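Cell division control protein 53 (PDB 3O2P) serves as the cullin scaffold of SCF E3 ubiquitin ligases, which mark target proteins for proteasomal degradation, the chain here being its C-terminal neddylation domain. Local coordinates at residues E10-E13 with K14-T18; T42-N45 with E46-Q50; S60-K63 with R64-S68; S68-K72 with G73-R77. All coordinates share one frame; numbering follows the deposited sequence.

Contact 1 of 4, residues E10-E13 with K14-T18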
loop_
_atom_site.group_PDB
_atom_site.type_symbol
_atom_site.label_atom_id
_atom_site.label_comp_id
_atom_site.label_asym_id
_atom_site.label_seq_id
_atom_site.Cartn_x
_atom_site.Cartn_y
_atom_site.Cartn_z
ATOM N N GLU B 10 -10.901 19.537 24.742
ATOM C CA GLU B 10 -10.449 18.524 23.810
ATOM C C GLU B 10 -10.901 17.134 24.235
ATOM O O GLU B 10 -11.183 16.288 23.391
ATOM C CB GLU B 10 -8.930 18.565 23.674
ATOM C CG GLU B 10 -8.406 19.832 23.039
ATOM C CD GLU B 10 -6.898 19.816 22.917
ATOM O OE1 GLU B 10 -6.235 19.299 23.845
ATOM O OE2 GLU B 10 -6.378 20.319 21.896
ATOM N N ARG B 11 -10.975 16.894 25.540
ATOM C CA ARG B 11 -11.444 15.598 26.030
ATOM C C ARG B 11 -12.920 15.401 25.713
ATOM O O ARG B 11 -13.362 14.300 25.406
ATOM C CB ARG B 11 -11.195 15.423 27.535
ATOM C CG ARG B 11 -9.755 15.075 27.897
ATOM C CD ARG B 11 -9.599 14.742 29.380
ATOM N NE ARG B 11 -10.159 15.786 30.238
ATOM C CZ ARG B 11 -9.478 16.828 30.706
ATOM N NH1 ARG B 11 -8.194 16.983 30.410
ATOM N NH2 ARG B 11 -10.086 17.722 31.476
ATOM N N ILE B 12 -13.683 16.478 25.799
ATOM C CA ILE B 12 -15.103 16.406 25.507
ATOM C C ILE B 12 -15.350 16.181 24.021
ATOM O O ILE B 12 -16.227 15.407 23.635
ATOM C CB ILE B 12 -15.821 17.671 25.966
ATOM C CG1 ILE B 12 -15.793 17.759 27.494
ATOM C CG2 ILE B 12 -17.250 17.682 25.445
ATOM C CD1 ILE B 12 -16.151 19.122 28.037
ATOM N N GLU B 13 -14.578 16.868 23.189
ATOM C CA GLU B 13 -14.665 16.649 21.756
ATOM C C GLU B 13 -14.320 15.207 21.384
ATOM O O GLU B 13 -14.917 14.625 20.473
ATOM C CB GLU B 13 -13.745 17.602 21.011
ATOM C CG GLU B 13 -13.615 17.268 19.545
ATOM C CD GLU B 13 -13.071 18.423 18.736
ATOM O OE1 GLU B 13 -11.829 18.530 18.605
ATOM O OE2 GLU B 13 -13.892 19.220 18.227
ATOM N N LYS B 14 -13.356 14.636 22.096
ATOM C CA LYS B 14 -12.917 13.277 21.821
ATOM C C LYS B 14 -14.008 12.259 22.153
ATOM O O LYS B 14 -14.260 11.345 21.385
ATOM C CB LYS B 14 -11.633 12.955 22.589
ATOM C CG LYS B 14 -11.102 11.557 22.323
ATOM C CD LYS B 14 -9.856 11.257 23.139
ATOM C CE LYS B 14 -9.706 9.759 23.347
ATOM N NZ LYS B 14 -8.277 9.346 23.432
ATOM N N GLU B 15 -14.658 12.425 23.295
ATOM C CA GLU B 15 -15.741 11.534 23.679
ATOM C C GLU B 15 -16.886 11.588 22.673
ATOM O O GLU B 15 -17.393 10.543 22.255
ATOM C CB GLU B 15 -16.244 11.868 25.085
ATOM C CG GLU B 15 -15.157 11.852 26.139
ATOM C CD GLU B 15 -14.344 10.563 26.114
ATOM O OE1 GLU B 15 -14.945 9.476 25.946
ATOM O OE2 GLU B 15 -13.104 10.634 26.274
ATOM N N LEU B 16 -17.299 12.799 22.306
ATOM C CA LEU B 16 -18.340 12.984 21.296
ATOM C C LEU B 16 -18.081 12.206 20.011
ATOM O O LEU B 16 -18.953 11.490 19.525
ATOM C CB LEU B 16 -18.513 14.464 20.957
ATOM C CG LEU B 16 -19.484 15.241 21.839
ATOM C CD1 LEU B 16 -19.185 16.734 21.795
ATOM C CD2 LEU B 16 -20.912 14.943 21.407
ATOM N N ASN B 17 -16.880 12.362 19.462
ATOM C CA ASN B 17 -16.515 11.667 18.228
ATOM C C ASN B 17 -16.528 10.156 18.374
ATOM O O ASN B 17 -17.078 9.445 17.524
ATOM C CB ASN B 17 -15.147 12.118 17.711
ATOM C CG ASN B 17 -15.195 13.483 17.070
ATOM O OD1 ASN B 17 -16.107 13.791 16.304
ATOM N ND2 ASN B 17 -14.211 14.317 17.382
ATOM N N THR B 18 -15.928 9.676 19.458
ATOM C CA THR B 18 -15.867 8.249 19.740
ATOM C C THR B 18 -17.255 7.601 19.792
ATOM O O THR B 18 -17.451 6.500 19.269
ATOM C CB THR B 18 -15.094 7.985 21.052
ATOM O OG1 THR B 18 -13.694 8.222 20.836
ATOM C CG2 THR B 18 -15.278 6.552 21.506
#
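Glu13 and Asn17 stand one helical turn apart and are joined first through the backbone, Asn17 N giving its hydrogen to Glu13 O at 3.2 Å. The same i to i+4 pattern satisfies the carbonyls of Glu10, Arg11 and Ile12, which accept from the amides of Lys14, Glu15 and Leu16; the bond from Leu16 N to Ile12 O, 3.1 Å, is nearly straight at 174°. The side chains of Glu13 and Asn17 run alongside, carboxylate and amide planes turned 36° apart. Asn17 CG stands beside its own backbone N (chi1 -75°), which brings Asn17 ND2 back to 3.7 Å from Glu13 CG. ND2 also nears Glu13 O, but at too poor an angle for a bond; OD1 accepts from Arg20. Glu10 OE1 is taken by the backbone N of Thr7. Lys14 O receives Thr18 N and, weakly, Thr18 OG1 at 3.2 Å. The one apolar touch between side chains is Ile12 CG2 against Leu16 CD1, 4.2 Å. These are N-terminal turns of helix 8-35, which reaches past the three-helix body of the domain; Leu6 of the preceding loop packs on Arg11 and Lys14, and Asn17 comes near Arg64 of helix 59-71.

Contact 2 of 4, residues T42-N45 with E46-Q50; sequences TLVN and ECIAQ
Val44 and Ile48 run alongside each other, with Val44 CG1 4.0 Å from Ile48 CD1. The branch of Val44 that makes this touch is anti to its backbone N (chi1 168°), which carries it to the Ile48 side. Ile48 CG1 also rests 3.3 Å from Val44 O, the carbonyl that accepts from Ile48 N at 3.0 Å. Neighbouring i to i+4 bonds fix the same turns: Cys47 N reaches Leu43 O at 2.8 Å, and Glu46 N and Ala49 N bond to Thr42 O and Asn45 O. Glu46 bends at chi2 (55°) to meet Gln50: Gln50 NE2 donates to Glu46 OE2 at 2.6 Å with a 166° angle, onto the anti lone pair and close to the plane of the Gln50 amide. Further out, helix 59-71, the next helix of this winged-helix neddylation domain, sets Val59 against both Val44 and Ile48, while Cys47 touches its Val62 and Leu24 and Ile28 of helix 8-35. Ile31 of helix 8-35 backs Glu46 and Gln50. The chemistry is thus divided: helix 40-51 offers aliphatic groups and a thiol to its neighbours, whereas its carboxylate-amide pair, tied within one turn, probably limits how far either polar end can turn.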
loop_
_atom_site.group_PDB
_atom_site.type_symbol
_atom_site.label_atom_id
_atom_site.label_comp_id
_atom_site.label_asym_id
_atom_site.label_seq_id
_atom_site.Cartn_x
_atom_site.Cartn_y
_atom_site.Cartn_z
ATOM N N THR B 42 -23.873 3.623 -2.190
ATOM C CA THR B 42 -25.070 3.058 -1.578
ATOM C C THR B 42 -24.889 2.808 -0.077
ATOM O O THR B 42 -25.819 3.001 0.689
ATOM C CB THR B 42 -25.510 1.760 -2.268
ATOM O OG1 THR B 42 -25.498 1.949 -3.688
ATOM C CG2 THR B 42 -26.908 1.368 -1.809
ATOM N N LEU B 43 -23.698 2.382 0.340
ATOM C CA LEU B 43 -23.446 2.129 1.760
ATOM C C LEU B 43 -23.529 3.423 2.554
ATOM O O LEU B 43 -24.181 3.476 3.589
ATOM C CB LEU B 43 -22.076 1.490 1.976
ATOM C CG LEU B 43 -21.622 1.352 3.438
ATOM C CD1 LEU B 43 -22.659 0.561 4.260
ATOM C CD2 LEU B 43 -20.239 0.691 3.532
ATOM N N VAL B 44 -22.860 4.463 2.056
ATOM C CA VAL B 44 -22.810 5.735 2.755
ATOM C C VAL B 44 -24.219 6.295 2.910
ATOM O O VAL B 44 -24.602 6.712 3.992
ATOM C CB VAL B 44 -21.930 6.764 2.020
ATOM C CG1 VAL B 44 -22.133 8.154 2.624
ATOM C CG2 VAL B 44 -20.453 6.347 2.072
ATOM N N ASN B 45 -24.985 6.287 1.823
ATOM C CA ASN B 45 -26.368 6.747 1.863
ATOM C C ASN B 45 -27.216 5.950 2.841
ATOM O O ASN B 45 -27.958 6.508 3.637
ATOM C CB ASN B 45 -26.987 6.719 0.462
ATOM C CG ASN B 45 -26.522 7.882 -0.378
ATOM O OD1 ASN B 45 -26.044 8.873 0.166
ATOM N ND2 ASN B 45 -26.642 7.772 -1.702
ATOM N N GLU B 46 -27.098 4.635 2.786
ATOM C CA GLU B 46 -27.872 3.794 3.679
ATOM C C GLU B 46 -27.490 4.068 5.130
ATOM O O GLU B 46 -28.362 4.221 5.996
ATOM C CB GLU B 46 -27.700 2.309 3.320
ATOM C CG GLU B 46 -28.680 1.388 4.052
ATOM C CD GLU B 46 -30.139 1.799 3.856
ATOM O OE1 GLU B 46 -30.471 2.398 2.806
ATOM O OE2 GLU B 46 -30.960 1.516 4.751
ATOM N N CYS B 47 -26.190 4.130 5.400
ATOM C CA CYS B 47 -25.736 4.366 6.772
ATOM C C CYS B 47 -26.267 5.687 7.350
ATOM O O CYS B 47 -26.681 5.744 8.506
ATOM C CB CYS B 47 -24.211 4.345 6.856
ATOM S SG CYS B 47 -23.615 4.742 8.500
ATOM N N ILE B 48 -26.264 6.742 6.540
ATOM C CA ILE B 48 -26.807 8.035 6.969
ATOM C C ILE B 48 -28.313 7.945 7.227
ATOM O O ILE B 48 -28.800 8.428 8.238
ATOM C CB ILE B 48 -26.541 9.150 5.931
ATOM C CG1 ILE B 48 -25.037 9.435 5.819
ATOM C CG2 ILE B 48 -27.316 10.412 6.302
ATOM C CD1 ILE B 48 -24.663 10.464 4.750
ATOM N N ALA B 49 -29.044 7.312 6.316
ATOM C CA ALA B 49 -30.489 7.144 6.482
ATOM C C ALA B 49 -30.861 6.348 7.738
ATOM O O ALA B 49 -31.841 6.666 8.404
ATOM C CB ALA B 49 -31.109 6.496 5.239
ATOM N N GLN B 50 -30.089 5.314 8.054
ATOM C CA GLN B 50 -30.390 4.471 9.215
ATOM C C GLN B 50 -29.890 5.099 10.508
ATOM O O GLN B 50 -30.326 4.719 11.595
ATOM C CB GLN B 50 -29.819 3.054 9.048
ATOM C CG GLN B 50 -30.499 2.240 7.961
ATOM C CD GLN B 50 -30.109 0.772 7.995
ATOM O OE1 GLN B 50 -29.867 0.213 9.062
ATOM N NE2 GLN B 50 -30.047 0.139 6.822
#

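Contact 3 of 4, residues S60-K63 with R64-S68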
loop_
_atom_site.group_PDB
_atom_site.type_symbol
_atom_site.label_atom_id
_atom_site.label_comp_id
_atom_site.label_asym_id
_atom_site.label_seq_id
_atom_site.Cartn_x
_atom_site.Cartn_y
_atom_site.Cartn_z
ATOM N N SER B 60 -18.094 12.426 6.070
ATOM C CA SER B 60 -16.746 12.306 6.600
ATOM C C SER B 60 -16.710 11.398 7.827
ATOM O O SER B 60 -15.733 10.691 8.045
ATOM C CB SER B 60 -16.180 13.681 6.944
ATOM O OG SER B 60 -16.875 14.254 8.031
ATOM N N MET B 61 -17.771 11.422 8.630
ATOM C CA MET B 61 -17.828 10.539 9.791
ATOM C C MET B 61 -18.004 9.108 9.345
ATOM O O MET B 61 -17.381 8.198 9.897
ATOM C CB MET B 61 -18.988 10.907 10.710
ATOM C CG MET B 61 -18.883 12.272 11.318
ATOM S SD MET B 61 -20.450 12.699 12.063
ATOM C CE MET B 61 -20.090 14.368 12.632
ATOM N N VAL B 62 -18.870 8.910 8.355
ATOM C CA VAL B 62 -19.138 7.567 7.854
ATOM C C VAL B 62 -17.880 6.942 7.242
ATOM O O VAL B 62 -17.580 5.772 7.476
ATOM C CB VAL B 62 -20.288 7.546 6.842
ATOM C CG1 VAL B 62 -20.506 6.113 6.315
ATOM C CG2 VAL B 62 -21.561 8.048 7.494
ATOM N N LYS B 63 -17.142 7.742 6.482
ATOM C CA LYS B 63 -15.904 7.292 5.869
ATOM C C LYS B 63 -14.845 6.903 6.900
ATOM O O LYS B 63 -14.146 5.914 6.700
ATOM C CB LYS B 63 -15.377 8.352 4.912
ATOM C CG LYS B 63 -16.351 8.631 3.787
ATOM C CD LYS B 63 -15.720 9.472 2.703
ATOM C CE LYS B 63 -14.571 8.746 2.061
ATOM N NZ LYS B 63 -13.808 9.635 1.158
ATOM N N ARG B 64 -14.722 7.669 7.985
ATOM C CA ARG B 64 -13.838 7.271 9.087
ATOM C C ARG B 64 -14.245 5.902 9.644
ATOM O O ARG B 64 -13.402 5.026 9.847
ATOM C CB ARG B 64 -13.803 8.319 10.213
ATOM C CG ARG B 64 -13.136 9.635 9.801
ATOM C CD ARG B 64 -12.637 10.462 10.996
ATOM N NE ARG B 64 -13.682 10.758 11.974
ATOM C CZ ARG B 64 -14.619 11.689 11.818
ATOM N NH1 ARG B 64 -14.658 12.425 10.714
ATOM N NH2 ARG B 64 -15.519 11.881 12.768
ATOM N N ALA B 65 -15.541 5.722 9.879
ATOM C CA ALA B 65 -16.064 4.440 10.343
ATOM C C ALA B 65 -15.696 3.318 9.356
ATOM O O ALA B 65 -15.251 2.230 9.754
ATOM C CB ALA B 65 -17.589 4.529 10.536
ATOM N N ILE B 66 -15.869 3.591 8.063
ATOM C CA ILE B 66 -15.525 2.615 7.035
ATOM C C ILE B 66 -14.043 2.252 7.095
ATOM O O ILE B 66 -13.670 1.078 6.989
ATOM C CB ILE B 66 -15.899 3.107 5.616
ATOM C CG1 ILE B 66 -17.424 3.150 5.459
ATOM C CG2 ILE B 66 -15.324 2.186 4.552
ATOM C CD1 ILE B 66 -17.876 3.696 4.135
ATOM N N ASP B 67 -13.196 3.258 7.263
ATOM C CA ASP B 67 -11.767 3.021 7.320
ATOM C C ASP B 67 -11.403 2.129 8.506
ATOM O O ASP B 67 -10.600 1.223 8.362
ATOM C CB ASP B 67 -11.013 4.341 7.402
ATOM C CG ASP B 67 -9.521 4.152 7.262
ATOM O OD1 ASP B 67 -8.854 3.884 8.280
ATOM O OD2 ASP B 67 -9.014 4.247 6.129
ATOM N N SER B 68 -12.004 2.389 9.672
ATOM C CA SER B 68 -11.792 1.544 10.853
ATOM C C SER B 68 -12.231 0.092 10.645
ATOM O O SER B 68 -11.560 -0.835 11.089
ATOM C CB SER B 68 -12.516 2.118 12.071
ATOM O OG SER B 68 -12.045 3.414 12.376
#
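Arg64 folds back along its own helix, its side chain sharing its course with that of Met61. The bend at chi3 (-56°) lays the guanidinium over the preceding turn: Met61 CA stands 3.6 Å above one face, near the edge of the group, and Met61 CG comes 3.7 Å from Arg64 NH2. Arg64 CG lies 3.3 Å from Ser60 O, which accepts from Arg64 N at 3.2 Å, the donor standing 35° out of the carbonyl plane. Val62 and Ile66 meet differently, crossing obliquely: Val62 CG1 lies 4.2 Å from Ile66 CD1, and Ile66 N also bonds to Val62 O at 2.8 Å. With an alanine in place of Arg64, the flank of Met61 would probably lose its guanidinium cover, and the packing on Gln21 and on an aromatic side chain of the partner protein would go with it. Met61 O accepts from Ala65 N and also from Gln21 NE2 of helix 8-35. Helix 59-71 therefore works as an amphipathic element: its aliphatic groups serve the domain core against helix 40-51, while outside this contact Lys63 NZ pairs with an acidic side chain and backbone atoms of the partner protein.

Contact 4 of 4, residues S68-K72 with G73-R77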
loop_
_atom_site.group_PDB
_atom_site.type_symbol
_atom_site.label_atom_id
_atom_site.label_comp_id
_atom_site.label_asym_id
_atom_site.label_seq_id
_atom_site.Cartn_x
_atom_site.Cartn_y
_atom_site.Cartn_z
ATOM N N SER B 68 -12.004 2.389 9.672
ATOM C CA SER B 68 -11.792 1.544 10.853
ATOM C C SER B 68 -12.231 0.092 10.645
ATOM O O SER B 68 -11.560 -0.835 11.089
ATOM C CB SER B 68 -12.516 2.118 12.071
ATOM O OG SER B 68 -12.045 3.414 12.376
ATOM N N LEU B 69 -13.364 -0.112 9.985
ATOM C CA LEU B 69 -13.826 -1.474 9.726
ATOM C C LEU B 69 -12.927 -2.194 8.727
ATOM O O LEU B 69 -12.801 -3.410 8.770
ATOM C CB LEU B 69 -15.288 -1.482 9.282
ATOM C CG LEU B 69 -16.198 -0.972 10.416
ATOM C CD1 LEU B 69 -17.582 -0.588 9.917
ATOM C CD2 LEU B 69 -16.288 -1.979 11.564
ATOM N N ILE B 70 -12.291 -1.447 7.834
ATOM C CA ILE B 70 -11.347 -2.060 6.916
ATOM C C ILE B 70 -10.103 -2.465 7.689
ATOM O O ILE B 70 -9.648 -3.596 7.603
ATOM C CB ILE B 70 -10.958 -1.112 5.798
ATOM C CG1 ILE B 70 -12.151 -0.929 4.864
ATOM C CG2 ILE B 70 -9.685 -1.628 5.083
ATOM C CD1 ILE B 70 -11.974 0.153 3.849
ATOM N N GLN B 71 -9.574 -1.533 8.469
ATOM C CA GLN B 71 -8.426 -1.818 9.306
ATOM C C GLN B 71 -8.683 -3.038 10.206
ATOM O O GLN B 71 -7.811 -3.898 10.337
ATOM C CB GLN B 71 -8.047 -0.570 10.107
ATOM C CG GLN B 71 -7.283 -0.855 11.384
ATOM C CD GLN B 71 -6.936 0.410 12.168
ATOM O OE1 GLN B 71 -5.834 0.526 12.719
ATOM N NE2 GLN B 71 -7.874 1.360 12.222
ATOM N N LYS B 72 -9.880 -3.133 10.795
ATOM C CA LYS B 72 -10.203 -4.250 11.704
ATOM C C LYS B 72 -10.500 -5.568 10.985
ATOM O O LYS B 72 -10.649 -6.603 11.621
ATOM C CB LYS B 72 -11.393 -3.909 12.611
ATOM C CG LYS B 72 -11.123 -2.854 13.693
ATOM C CD LYS B 72 -12.445 -2.258 14.186
ATOM C CE LYS B 72 -12.303 -1.493 15.485
ATOM N NZ LYS B 72 -13.642 -1.010 15.952
ATOM N N GLY B 73 -10.628 -5.527 9.668
ATOM C CA GLY B 73 -10.869 -6.740 8.915
ATOM C C GLY B 73 -12.330 -7.100 8.778
ATOM O O GLY B 73 -12.653 -8.262 8.539
ATOM N N TYR B 74 -13.214 -6.115 8.924
ATOM C CA TYR B 74 -14.641 -6.333 8.693
ATOM C C TYR B 74 -15.038 -6.137 7.236
ATOM O O TYR B 74 -16.003 -6.734 6.773
ATOM C CB TYR B 74 -15.488 -5.388 9.537
ATOM C CG TYR B 74 -15.700 -5.836 10.953
ATOM C CD1 TYR B 74 -16.770 -6.666 11.288
ATOM C CD2 TYR B 74 -14.833 -5.430 11.959
ATOM C CE1 TYR B 74 -16.963 -7.076 12.590
ATOM C CE2 TYR B 74 -15.014 -5.830 13.254
ATOM C CZ TYR B 74 -16.076 -6.652 13.572
ATOM O OH TYR B 74 -16.247 -7.053 14.874
ATOM N N LEU B 75 -14.320 -5.270 6.527
ATOM C CA LEU B 75 -14.672 -4.961 5.150
ATOM C C LEU B 75 -13.478 -5.073 4.222
ATOM O O LEU B 75 -12.357 -4.743 4.598
ATOM C CB LEU B 75 -15.206 -3.536 5.023
ATOM C CG LEU B 75 -16.411 -3.011 5.783
ATOM C CD1 LEU B 75 -16.536 -1.511 5.498
ATOM C CD2 LEU B 75 -17.671 -3.750 5.372
ATOM N N GLN B 76 -13.741 -5.487 2.988
ATOM C CA GLN B 76 -12.719 -5.514 1.956
ATOM C C GLN B 76 -13.195 -4.618 0.821
ATOM O O GLN B 76 -14.330 -4.750 0.358
ATOM C CB GLN B 76 -12.542 -6.942 1.448
ATOM C CG GLN B 76 -11.256 -7.181 0.691
ATOM C CD GLN B 76 -11.274 -8.484 -0.110
ATOM O OE1 GLN B 76 -12.175 -9.319 0.040
ATOM N NE2 GLN B 76 -10.275 -8.655 -0.975
ATOM N N ARG B 77 -12.351 -3.677 0.404
ATOM C CA ARG B 77 -12.659 -2.839 -0.748
ATOM C C ARG B 77 -12.667 -3.726 -1.978
ATOM O O ARG B 77 -11.803 -4.583 -2.124
ATOM C CB ARG B 77 -11.598 -1.752 -0.923
ATOM C CG ARG B 77 -11.890 -0.761 -2.046
ATOM C CD ARG B 77 -10.766 0.285 -2.185
ATOM N NE ARG B 77 -10.533 1.000 -0.932
ATOM C CZ ARG B 77 -11.158 2.119 -0.581
ATOM N NH1 ARG B 77 -12.072 2.654 -1.393
ATOM N NH2 ARG B 77 -10.876 2.706 0.580
HETATM O O HOH W 1 -9.789 -5.400 5.799
#
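Leu69 and Tyr74 fit together where the chain turns out of its helix: Leu69 CD2 lies against Tyr74 CD2, 3.8 Å away. Lys72 CB abuts the ring edge, in its plane and also 3.8 Å from Tyr74 CD2. Leu69 CB is a second bump, seated 4.0 Å from Leu75 CG, and Ile70 CG1 meets Leu75 CB at the same separation, these side chains crossing at about a right angle. The turn is a Schellman motif at the C-terminal end of helix 59-71, with Gly73 at positive phi (88°), where a beta carbon would collide with Lys72 O. Leu69 O accepts from Tyr74 N at 2.7 Å and from Leu75 N, and Ile70 O from Gly73 N. With a serine in place of Tyr74, Leu69 CD2 and Lys72 CB would probably lose the ring carbon that both rest against, opening a gap beside the turn. A water donates to both Ile70 O (2.6 Å) and Leu75 O (2.9 Å), bridging helix to strand. Ile28 and Val29 of helix 8-35 cover Leu69, Met32 covers Leu75, and Arg77 makes a salt bridge to an acidic side chain of the partner protein.

Contact 1 is the surface member, on the N-terminal part of helix 8-35, and none of its touching residues is buried. Contacts 2 and 3 mix buried and exposed residues on successive helices, 40-51 and 59-71, whose aliphatic faces meet, as where Leu43 CD2 lies 3.9 Å from Ile66 CD1. Contact 4, also partly buried, shares Ser68 and helix 59-71 with contact 3 and touches it through Ile66 and Leu75, but leaves the helix for strand 75-77, replacing the regular i to i+4 ladder with a Schellman turn and a bridging water. Contacts 3 and 4 each also supply a basic side chain, Lys63 and Arg77, to acidic groups on the partner protein's chain.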